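PDB 4D05: Atp-dependent DNA ligase from Psychromonas sp., which probably seals nicks in DNA at the expense of ATP, by way of an enzyme-adenylate intermediate, with a minimised DNA-binding surface. Local coordinates for residues 27-31 / 73-77; 62-68 / 92-98; 206-210 / 240-246. All coordinates share one frame. Where two conformers were deposited one is given. Residue numbers count along the deposited sequence, not the author numbering.

Contact 1. Residues 27-31 / 73-77; sequences LDGIR and FETVS. With AMP (adenosine monophosphate), chain H; SO4 (sulfate ion), chain C.
The loop 27-29, running into strand 30-34 at I30, lies against the first turn of helix 73-80. CA atoms are nearest at G29 and F73 (5.5 Å) and at I30 and S77 (6.3 Å), and 254 Å² is buried between the segments. F73 opens the helix: its N donates to O2 of a sulfate (2.9 Å), probably from the crystallisation liquor. The CA-CB bond of F73 points toward the loop, with CB 3.5 Å from D28 OD2; chi1 t and chi2 78° then set the ring edge against the carbonyls of D28 and G29. G29 O is 3.4 Å from F73 CE1, while I30 CD1 packs obliquely on the same CE1 (3.8 Å). The loop belongs to the KxDG signature (motif I) of the nucleotidyltransferase superfamily, whose lysine, here K26, becomes adenylated in this family. Next to it, L27 N donates to AMP N7 (3.0 Å, 175°), and R31, extended on the ligand side, brings NH1 3.1 Å from AMP O2'. E74 N donates to sulfate O4 (2.9 Å). V76 CG1 lies 4.2 Å from CA of G29, whose own phi/psi is -132/-153°. One turn beyond F73, S77 N donates to F73 O (2.9 Å), and S77 CA lies 3.9 Å from I30 CG1; I30 is m, m, its CD1 3.9 Å from S77 OG.

Contact 2. Residues 62-68 / 92-98; sequences MDGELWI and QIKFMIF. With AMP (adenosine monophosphate), chain H.
Strands 62-67 and 94-98 pair antiparallel, their axes 4.3 Å apart and twisted at 139°. The backbone bonds come in reciprocal sets: E65 N to M96 O (2.8 Å) and M96 N to E65 O (2.9 Å), then W67 N to K94 O (3.0 Å) and K94 N to W67 O (2.9 Å); F98 N donates to D63 O (2.9 Å). K94 NZ donates to I68 O (2.9 Å). G64 and I97 form a non-hydrogen-bonded pair with CA atoms only 3.8 Å apart; a CB on G64 would clash with M96 O and the F95 ring, whose CE1 is 3.5 Å from G64 CA. Selenomethionine M96 makes an oblique Met-aromatic contact with W67.

E65 and F98 line the adenylate pocket, within nucleotidyltransferase motifs III and IIIa. AMP C2 lies over one face of F98 (3.5 Å from CG), and E65 OE2 is 3.0 Å from AMP O4', while E65 OE1 accepts weakly from G29 N. D63 OD2 forms a salt bridge with R31 NH2. Backbone hydrogen bonds join M62, G64 and L66 to W34, A32 and I30 of strand 30-34, and F95 to Y125 beside strand 126-128; helix 73-80 packs on I68, Q92 and I93.

Contact 3. Residues 206-210 / 240-246; sequences NEEGV and KTNNNIP
Segment 206-210 is the tip of a beta hairpin in the OB-fold domain, joining strands 199-206 and 211-214. N206 to G209 form a type I turn, with E207 at -75/-10° and E208 at -93/1°, followed by a G1 bulge at G209 (87/16°), whose positive phi favours glycine. G209 N donates to N206 O (3.0 Å) and N206 N to V210 O (2.9 Å). Segment 240-246, in the connection between strands 232-237 and 250-256, doubles back through left-handed N243 (67/22°) and N244 (58/32°), and T241 N bonds I245 O (2.8 Å). CA atoms are nearest at V210 and I245 (6.6 Å).

N206 (chi1 p) makes an Asx turn, its OD1 accepting from E208 N and V210 N (both 3.0 Å). E208 (chi1 m, chi2 t) makes the direct polar bonds across: OE2 forms a salt bridge with K240 NZ (2.9 Å), and OE1 accepts from N244 ND2 (2.9 Å). K240 NZ also donates to N244 OD1 (2.9 Å). V210 (chi1 t) packs CG1 4.0 Å from I245 CG1 and CG2 3.6 Å from N244 O. P246 CG lies 3.7 Å from N206 ND2. One water accepts from N206 ND2 (2.8 Å) and donates to E208 OE2 (2.7 Å) and N244 O (2.9 Å).

How the contacts relate
From the N terminus, the chain first passes the nucleotide-contacting loop and strand 30-34, then strand 62-67, helix 73-80 and strand 94-99. Contact 1 closes a loop when the helix returns to 27-31, contact 2 when 94-99 pairs with 62-67. Their segments alternate along the sequence, so the two loops cross. Segments 27-31 and 62-68 meet directly, on neighbouring strands of one sheet, and both contacts touch AMP. Contact 3 follows in series, tying two loops of the OB-like domain together; its nearest atoms are about 20 Å from contact 1 and about 23 Å from contact 2.

Contact 1. Residues 27-31 / 73-77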
loop_
_atom_site.group_PDB
_atom_site.type_symbol
_atom_site.label_atom_id
_atom_site.label_comp_id
_atom_site.label_asym_id
_atom_site.label_seq_id
_atom_site.Cartn_x
_atom_site.Cartn_y
_atom_site.Cartn_z
ATOM N N LEU A 27 -2.822 -0.904 5.897
ATOM C CA LEU A 27 -2.411 0.009 6.970
ATOM C C LEU A 27 -1.090 0.685 6.601
ATOM O O LEU A 27 -0.186 0.053 6.079
ATOM C CB LEU A 27 -2.212 -0.751 8.287
ATOM C CG LEU A 27 -3.407 -1.525 8.801
ATOM C CD1 LEU A 27 -3.122 -2.105 10.200
ATOM C CD2 LEU A 27 -4.653 -0.648 8.818
ATOM N N ASP A 28 -1.011 1.984 6.873
ATOM C CA ASP A 28 0.191 2.765 6.583
ATOM C C ASP A 28 1.039 2.793 7.856
ATOM O O ASP A 28 0.989 3.738 8.649
ATOM C CB ASP A 28 -0.202 4.180 6.196
ATOM C CG ASP A 28 0.954 4.978 5.599
ATOM O OD1 ASP A 28 1.967 4.424 5.134
ATOM O OD2 ASP A 28 0.796 6.198 5.535
ATOM N N GLY A 29 1.807 1.738 8.027
ATOM C CA GLY A 29 2.720 1.622 9.162
ATOM C C GLY A 29 4.097 1.194 8.734
ATOM O O GLY A 29 4.526 1.445 7.605
ATOM N N ILE A 30 4.806 0.535 9.656
ATOM C CA ILE A 30 6.122 0.016 9.386
ATOM C C ILE A 30 6.041 -1.501 9.450
ATOM O O ILE A 30 5.665 -2.054 10.487
ATOM C CB ILE A 30 7.134 0.527 10.439
ATOM C CG1 ILE A 30 7.368 2.031 10.254
ATOM C CG2 ILE A 30 8.464 -0.210 10.329
ATOM C CD1 ILE A 30 8.056 2.401 8.950
ATOM N N ARG A 31 6.380 -2.162 8.345
ATOM C CA ARG A 31 6.299 -3.606 8.322
ATOM C C ARG A 31 7.312 -4.220 9.273
ATOM O O ARG A 31 8.441 -3.752 9.367
ATOM C CB ARG A 31 6.563 -4.129 6.922
ATOM C CG ARG A 31 6.220 -5.598 6.802
ATOM C CD ARG A 31 6.313 -6.116 5.393
ATOM N NE ARG A 31 6.008 -7.530 5.364
ATOM C CZ ARG A 31 5.405 -8.153 4.365
ATOM N NH1 ARG A 31 5.064 -7.513 3.284
ATOM N NH2 ARG A 31 5.171 -9.432 4.462
ATOM N N PHE A 73 1.444 7.760 10.459
ATOM C CA PHE A 73 2.628 7.110 9.937
ATOM C C PHE A 73 3.938 7.728 10.444
ATOM O O PHE A 73 4.838 7.001 10.880
ATOM C CB PHE A 73 2.665 7.076 8.402
ATOM C CG PHE A 73 3.944 6.573 7.891
ATOM C CD1 PHE A 73 4.229 5.218 7.894
ATOM C CD2 PHE A 73 4.944 7.456 7.517
ATOM C CE1 PHE A 73 5.468 4.739 7.470
ATOM C CE2 PHE A 73 6.171 6.986 7.106
ATOM C CZ PHE A 73 6.440 5.632 7.088
ATOM N N GLU A 74 4.112 9.035 10.301
ATOM C CA GLU A 74 5.392 9.608 10.720
ATOM C C GLU A 74 5.639 9.339 12.207
ATOM O O GLU A 74 6.781 9.161 12.623
ATOM C CB GLU A 74 5.511 11.098 10.392
ATOM C CG GLU A 74 5.517 11.380 8.895
ATOM C CD GLU A 74 6.662 10.737 8.094
ATOM O OE1 GLU A 74 7.736 10.434 8.642
ATOM O OE2 GLU A 74 6.505 10.575 6.862
ATOM N N THR A 75 4.595 9.350 13.021
ATOM C CA THR A 75 4.772 9.055 14.435
ATOM C C THR A 75 5.303 7.647 14.656
ATOM O O THR A 75 6.300 7.448 15.342
ATOM C CB THR A 75 3.492 9.228 15.193
ATOM O OG1 THR A 75 3.044 10.585 15.033
ATOM C CG2 THR A 75 3.722 8.917 16.660
ATOM N N VAL A 76 4.632 6.647 14.065
ATOM C CA VAL A 76 5.109 5.271 14.268
ATOM C C VAL A 76 6.488 5.022 13.668
ATOM O O VAL A 76 7.332 4.358 14.277
ATOM C CB VAL A 76 4.057 4.210 13.823
ATOM C CG1 VAL A 76 3.940 4.102 12.318
ATOM C CG2 VAL A 76 4.405 2.850 14.433
ATOM N N SER A 77 6.754 5.596 12.506
ATOM C CA SER A 77 8.054 5.482 11.863
ATOM C C SER A 77 9.149 6.110 12.732
ATOM O O SER A 77 10.218 5.529 12.904
ATOM C CB SER A 77 8.015 6.192 10.488
ATOM O OG SER A 77 9.266 6.038 9.803
HETATM P P AMP H . 1.343 0.005 0.079
HETATM O O1P AMP H . 1.525 0.051 -1.412
HETATM O O2P AMP H . 2.046 0.925 1.060
HETATM O "O5'" AMP H . 1.497 -1.516 0.504
HETATM C "C5'" AMP H . 1.207 -1.767 1.860
HETATM C "C4'" AMP H . 2.313 -2.633 2.378
HETATM O "O4'" AMP H . 2.091 -2.989 3.725
HETATM C "C3'" AMP H . 2.322 -3.876 1.554
HETATM O "O3'" AMP H . 3.713 -4.108 1.278
HETATM C "C2'" AMP H . 1.744 -4.927 2.458
HETATM O "O2'" AMP H . 2.595 -6.027 2.122
HETATM C "C1'" AMP H . 1.765 -4.355 3.906
HETATM N N9 AMP H . 0.386 -4.305 4.501
HETATM C C8 AMP H . -0.283 -3.287 5.112
HETATM N N7 AMP H . -1.543 -3.630 5.480
HETATM C C5 AMP H . -1.656 -4.935 5.140
HETATM C C6 AMP H . -2.736 -5.924 5.189
HETATM N N6 AMP H . -3.915 -5.593 5.736
HETATM N N1 AMP H . -2.449 -7.143 4.720
HETATM C C2 AMP H . -1.291 -7.464 4.128
HETATM N N3 AMP H . -0.273 -6.626 4.026
HETATM C C4 AMP H . -0.407 -5.366 4.504
HETATM S S SO4 C . 0.960 10.715 8.282
HETATM O O1 SO4 C . 0.052 11.893 8.421
HETATM O O2 SO4 C . 0.185 9.454 8.437
HETATM O O3 SO4 C . 1.532 10.809 6.927
HETATM O O4 SO4 C . 2.072 10.881 9.243
#

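Contact 2. Residues 62-68 / 92-98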
loop_
_atom_site.group_PDB
_atom_site.type_symbol
_atom_site.label_atom_id
_atom_site.label_comp_id
_atom_site.label_asym_id
_atom_site.label_seq_id
_atom_site.Cartn_x
_atom_site.Cartn_y
_atom_site.Cartn_z
HETATM N N MSE A 62 5.393 -14.371 12.744
HETATM C CA MSE A 62 4.276 -13.533 12.337
HETATM C C MSE A 62 4.725 -12.353 11.463
HETATM O O MSE A 62 5.781 -11.780 11.685
HETATM C CB MSE A 62 3.529 -12.958 13.587
HETATM C CG MSE A 62 2.984 -14.080 14.548
HETATM SE SE MSE A 62 2.027 -13.326 16.060
HETATM C CE MSE A 62 3.597 -12.786 17.086
ATOM N N ASP A 63 3.892 -11.996 10.488
ATOM C CA ASP A 63 4.087 -10.823 9.638
ATOM C C ASP A 63 3.025 -9.799 9.984
ATOM O O ASP A 63 1.880 -10.144 10.052
ATOM C CB ASP A 63 3.883 -11.218 8.195
ATOM C CG ASP A 63 5.112 -11.124 7.392
ATOM O OD1 ASP A 63 6.072 -11.860 7.674
ATOM O OD2 ASP A 63 5.113 -10.336 6.431
ATOM N N GLY A 64 3.409 -8.539 10.203
ATOM C CA GLY A 64 2.446 -7.519 10.558
ATOM C C GLY A 64 2.955 -6.121 10.309
ATOM O O GLY A 64 4.050 -5.914 9.756
ATOM N N GLU A 65 2.123 -5.173 10.699
ATOM C CA GLU A 65 2.465 -3.751 10.570
ATOM C C GLU A 65 2.545 -3.152 11.977
ATOM O O GLU A 65 1.591 -3.299 12.754
ATOM C CB GLU A 65 1.351 -2.996 9.835
ATOM C CG GLU A 65 1.337 -3.151 8.351
ATOM C CD GLU A 65 2.478 -2.494 7.589
ATOM O OE1 GLU A 65 2.832 -1.297 7.802
ATOM O OE2 GLU A 65 2.927 -3.144 6.645
ATOM N N LEU A 66 3.648 -2.484 12.308
ATOM C CA LEU A 66 3.677 -1.657 13.512
ATOM C C LEU A 66 2.860 -0.419 13.153
ATOM O O LEU A 66 3.162 0.276 12.165
ATOM C CB LEU A 66 5.107 -1.300 13.889
ATOM C CG LEU A 66 6.012 -2.499 14.184
ATOM C CD1 LEU A 66 7.454 -2.073 14.334
ATOM C CD2 LEU A 66 5.559 -3.221 15.444
ATOM N N TRP A 67 1.841 -0.129 13.951
ATOM C CA TRP A 67 0.877 0.895 13.584
ATOM C C TRP A 67 0.167 1.409 14.818
ATOM O O TRP A 67 -0.072 0.672 15.788
ATOM C CB TRP A 67 -0.118 0.244 12.637
ATOM C CG TRP A 67 -1.241 1.065 12.043
ATOM C CD1 TRP A 67 -1.195 1.854 10.913
ATOM C CD2 TRP A 67 -2.614 1.059 12.469
ATOM N NE1 TRP A 67 -2.476 2.342 10.630
ATOM C CE2 TRP A 67 -3.349 1.844 11.557
ATOM C CE3 TRP A 67 -3.288 0.439 13.511
ATOM C CZ2 TRP A 67 -4.726 2.053 11.700
ATOM C CZ3 TRP A 67 -4.655 0.646 13.640
ATOM C CH2 TRP A 67 -5.351 1.432 12.729
ATOM N N ILE A 68 -0.131 2.702 14.796
ATOM C CA ILE A 68 -0.829 3.341 15.901
ATOM C C ILE A 68 -2.273 3.612 15.567
ATOM O O ILE A 68 -3.182 3.217 16.315
ATOM C CB ILE A 68 -0.130 4.644 16.295
ATOM C CG1 ILE A 68 1.273 4.329 16.833
ATOM C CG2 ILE A 68 -0.927 5.421 17.348
ATOM C CD1 ILE A 68 2.172 5.531 16.996
ATOM N N GLN A 92 2.118 2.945 22.648
ATOM C CA GLN A 92 0.988 3.273 21.781
ATOM C C GLN A 92 0.956 2.468 20.486
ATOM O O GLN A 92 -0.014 2.556 19.720
ATOM C CB GLN A 92 0.998 4.734 21.450
ATOM C CG GLN A 92 2.133 5.171 20.626
ATOM C CD GLN A 92 2.333 6.681 20.761
ATOM O OE1 GLN A 92 1.424 7.494 20.438
ATOM N NE2 GLN A 92 3.517 7.069 21.260
ATOM N N ILE A 93 2.021 1.720 20.222
ATOM C CA ILE A 93 2.111 0.889 19.021
ATOM C C ILE A 93 1.384 -0.458 19.190
ATOM O O ILE A 93 1.366 -1.032 20.262
ATOM C CB ILE A 93 3.603 0.661 18.639
ATOM C CG1 ILE A 93 4.261 2.005 18.365
ATOM C CG2 ILE A 93 3.725 -0.234 17.438
ATOM C CD1 ILE A 93 5.696 1.901 17.935
ATOM N N LYS A 94 0.760 -0.927 18.122
ATOM C CA LYS A 94 0.248 -2.276 18.044
ATOM C C LYS A 94 0.942 -2.952 16.870
ATOM O O LYS A 94 1.120 -2.346 15.791
ATOM C CB LYS A 94 -1.270 -2.291 17.791
ATOM C CG LYS A 94 -2.047 -1.648 18.915
ATOM C CD LYS A 94 -3.369 -1.071 18.495
ATOM C CE LYS A 94 -3.178 0.158 17.598
ATOM N NZ LYS A 94 -4.458 0.862 17.459
ATOM N N PHE A 95 1.353 -4.201 17.091
ATOM C CA PHE A 95 1.783 -5.100 16.022
ATOM C C PHE A 95 0.530 -5.742 15.463
ATOM O O PHE A 95 -0.101 -6.603 16.113
ATOM C CB PHE A 95 2.773 -6.137 16.567
ATOM C CG PHE A 95 3.427 -7.023 15.514
ATOM C CD1 PHE A 95 3.847 -6.531 14.294
ATOM C CD2 PHE A 95 3.635 -8.361 15.778
ATOM C CE1 PHE A 95 4.465 -7.367 13.355
ATOM C CE2 PHE A 95 4.255 -9.180 14.862
ATOM C CZ PHE A 95 4.652 -8.690 13.630
HETATM N N MSE A 96 0.129 -5.253 14.294
HETATM C CA MSE A 96 -1.101 -5.644 13.630
HETATM C C MSE A 96 -0.784 -6.717 12.624
HETATM O O MSE A 96 -0.210 -6.443 11.568
HETATM C CB MSE A 96 -1.699 -4.418 12.881
HETATM C CG MSE A 96 -1.962 -3.193 13.749
HETATM SE SE MSE A 96 -3.372 -3.311 15.046
HETATM C CE MSE A 96 -4.850 -3.600 13.806
ATOM N N ILE A 97 -1.142 -7.962 12.946
ATOM C CA ILE A 97 -0.676 -9.071 12.130
ATOM C C ILE A 97 -1.583 -9.402 10.974
ATOM O O ILE A 97 -2.814 -9.295 11.079
ATOM C CB ILE A 97 -0.352 -10.293 12.992
ATOM C CG1 ILE A 97 -1.606 -10.887 13.640
ATOM C CG2 ILE A 97 0.708 -9.882 14.038
ATOM C CD1 ILE A 97 -1.355 -12.243 14.341
ATOM N N PHE A 98 -0.953 -9.851 9.893
ATOM C CA PHE A 98 -1.678 -10.225 8.705
ATOM C C PHE A 98 -1.200 -11.556 8.087
ATOM O O PHE A 98 -1.815 -12.022 7.144
ATOM C CB PHE A 98 -1.675 -9.066 7.663
ATOM C CG PHE A 98 -0.304 -8.583 7.267
ATOM C CD1 PHE A 98 0.498 -9.345 6.469
ATOM C CD2 PHE A 98 0.163 -7.347 7.656
ATOM C CE1 PHE A 98 1.762 -8.901 6.083
ATOM C CE2 PHE A 98 1.429 -6.906 7.248
ATOM C CZ PHE A 98 2.204 -7.694 6.461
HETATM P P AMP H . 1.343 0.005 0.079
HETATM O O1P AMP H . 1.525 0.051 -1.412
HETATM O O2P AMP H . 2.046 0.925 1.060
HETATM O "O5'" AMP H . 1.497 -1.516 0.504
HETATM C "C5'" AMP H . 1.207 -1.767 1.860
HETATM C "C4'" AMP H . 2.313 -2.633 2.378
HETATM O "O4'" AMP H . 2.091 -2.989 3.725
HETATM C "C3'" AMP H . 2.322 -3.876 1.554
HETATM O "O3'" AMP H . 3.713 -4.108 1.278
HETATM C "C2'" AMP H . 1.744 -4.927 2.458
HETATM O "O2'" AMP H . 2.595 -6.027 2.122
HETATM C "C1'" AMP H . 1.765 -4.355 3.906
HETATM N N9 AMP H . 0.386 -4.305 4.501
HETATM C C8 AMP H . -0.283 -3.287 5.112
HETATM N N7 AMP H . -1.543 -3.630 5.480
HETATM C C5 AMP H . -1.656 -4.935 5.140
HETATM C C6 AMP H . -2.736 -5.924 5.189
HETATM N N6 AMP H . -3.915 -5.593 5.736
HETATM N N1 AMP H . -2.449 -7.143 4.720
HETATM C C2 AMP H . -1.291 -7.464 4.128
HETATM N N3 AMP H . -0.273 -6.626 4.026
HETATM C C4 AMP H . -0.407 -5.366 4.504
#

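Contact 3. Residues 206-210 / 240-246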
loop_
_atom_site.group_PDB
_atom_site.type_symbol
_atom_site.label_atom_id
_atom_site.label_comp_id
_atom_site.label_asym_id
_atom_site.label_seq_id
_atom_site.Cartn_x
_atom_site.Cartn_y
_atom_site.Cartn_z
ATOM N N ASN A 206 6.774 8.294 -20.089
ATOM C CA ASN A 206 6.953 7.809 -18.730
ATOM C C ASN A 206 8.174 6.918 -18.596
ATOM O O ASN A 206 8.944 6.721 -19.564
ATOM C CB ASN A 206 5.675 7.140 -18.178
ATOM C CG ASN A 206 5.392 5.770 -18.785
ATOM O OD1 ASN A 206 6.198 5.221 -19.536
ATOM N ND2 ASN A 206 4.228 5.212 -18.461
ATOM N N GLU A 207 8.377 6.399 -17.383
ATOM C CA GLU A 207 9.601 5.683 -17.101
ATOM C C GLU A 207 9.615 4.283 -17.738
ATOM O O GLU A 207 10.656 3.640 -17.810
ATOM C CB GLU A 207 9.865 5.692 -15.586
ATOM C CG GLU A 207 9.756 7.149 -15.051
ATOM C CD GLU A 207 10.307 7.364 -13.646
ATOM O OE1 GLU A 207 9.893 6.640 -12.715
ATOM O OE2 GLU A 207 11.148 8.288 -13.479
ATOM N N GLU A 208 8.485 3.839 -18.263
ATOM C CA GLU A 208 8.462 2.587 -19.016
ATOM C C GLU A 208 8.650 2.803 -20.514
ATOM O O GLU A 208 8.626 1.830 -21.281
ATOM C CB GLU A 208 7.136 1.859 -18.827
ATOM C CG GLU A 208 6.897 1.226 -17.479
ATOM C CD GLU A 208 5.566 0.486 -17.484
ATOM O OE1 GLU A 208 5.504 -0.659 -17.976
ATOM O OE2 GLU A 208 4.566 1.059 -17.045
ATOM N N GLY A 209 8.820 4.065 -20.926
ATOM C CA GLY A 209 9.063 4.394 -22.320
ATOM C C GLY A 209 7.794 4.578 -23.142
ATOM O O GLY A 209 7.848 4.562 -24.385
ATOM N N VAL A 210 6.655 4.738 -22.462
ATOM C CA VAL A 210 5.394 4.937 -23.151
ATOM C C VAL A 210 5.072 6.425 -23.258
ATOM O O VAL A 210 5.142 7.172 -22.266
ATOM C CB VAL A 210 4.256 4.219 -22.421
ATOM C CG1 VAL A 210 2.932 4.504 -23.111
ATOM C CG2 VAL A 210 4.551 2.718 -22.349
ATOM N N LYS A 240 -3.623 -0.257 -16.699
ATOM C CA LYS A 240 -3.167 0.038 -18.041
ATOM C C LYS A 240 -4.243 -0.267 -19.052
ATOM O O LYS A 240 -5.102 -1.134 -18.839
ATOM C CB LYS A 240 -1.955 -0.812 -18.381
ATOM C CG LYS A 240 -0.814 -0.656 -17.403
ATOM C CD LYS A 240 -0.162 0.703 -17.570
ATOM C CE LYS A 240 1.058 0.876 -16.675
ATOM N NZ LYS A 240 2.035 -0.259 -16.766
ATOM N N THR A 241 -4.193 0.445 -20.166
ATOM C CA THR A 241 -5.131 0.193 -21.229
ATOM C C THR A 241 -4.306 -0.434 -22.319
ATOM O O THR A 241 -3.218 -0.949 -22.048
ATOM C CB THR A 241 -5.880 1.481 -21.690
ATOM O OG1 THR A 241 -6.841 1.158 -22.708
ATOM C CG2 THR A 241 -4.944 2.483 -22.233
ATOM N N ASN A 242 -4.833 -0.440 -23.535
ATOM C CA ASN A 242 -4.096 -1.000 -24.662
ATOM C C ASN A 242 -2.760 -0.301 -24.777
ATOM O O ASN A 242 -2.612 0.869 -24.379
ATOM C CB ASN A 242 -4.866 -0.843 -25.981
ATOM C CG ASN A 242 -6.155 -1.608 -25.986
ATOM O OD1 ASN A 242 -6.174 -2.811 -26.266
ATOM N ND2 ASN A 242 -7.254 -0.923 -25.655
ATOM N N ASN A 243 -1.782 -1.030 -25.290
ATOM C CA ASN A 243 -0.484 -0.440 -25.597
ATOM C C ASN A 243 0.292 0.005 -24.350
ATOM O O ASN A 243 1.189 0.869 -24.457
ATOM C CB ASN A 243 -0.651 0.768 -26.547
ATOM C CG ASN A 243 -1.555 0.468 -27.746
ATOM O OD1 ASN A 243 -2.503 1.218 -28.065
ATOM N ND2 ASN A 243 -1.238 -0.580 -28.440
ATOM N N ASN A 244 -0.048 -0.587 -23.187
ATOM C CA ASN A 244 0.591 -0.264 -21.912
ATOM C C ASN A 244 0.495 1.216 -21.523
ATOM O O ASN A 244 1.399 1.768 -20.872
ATOM C CB ASN A 244 2.064 -0.671 -21.908
ATOM C CG ASN A 244 2.610 -0.819 -20.502
ATOM O OD1 ASN A 244 1.854 -1.059 -19.559
ATOM N ND2 ASN A 244 3.913 -0.621 -20.343
ATOM N N ILE A 245 -0.596 1.852 -21.916
ATOM C CA ILE A 245 -0.795 3.247 -21.567
ATOM C C ILE A 245 -1.470 3.337 -20.188
ATOM O O ILE A 245 -2.470 2.651 -19.938
ATOM C CB ILE A 245 -1.635 3.949 -22.614
ATOM C CG1 ILE A 245 -0.899 3.904 -23.959
ATOM C CG2 ILE A 245 -1.910 5.371 -22.165
ATOM C CD1 ILE A 245 -1.726 4.311 -25.184
ATOM N N PRO A 246 -0.943 4.178 -19.282
ATOM C CA PRO A 246 -1.659 4.338 -18.001
ATOM C C PRO A 246 -3.104 4.784 -18.208
ATOM O O PRO A 246 -3.393 5.709 -18.981
ATOM C CB PRO A 246 -0.850 5.427 -17.270
ATOM C CG PRO A 246 0.554 5.285 -17.860
ATOM C CD PRO A 246 0.301 4.953 -19.322
HETATM O O HOH W 1 3.149 2.626 -18.790
#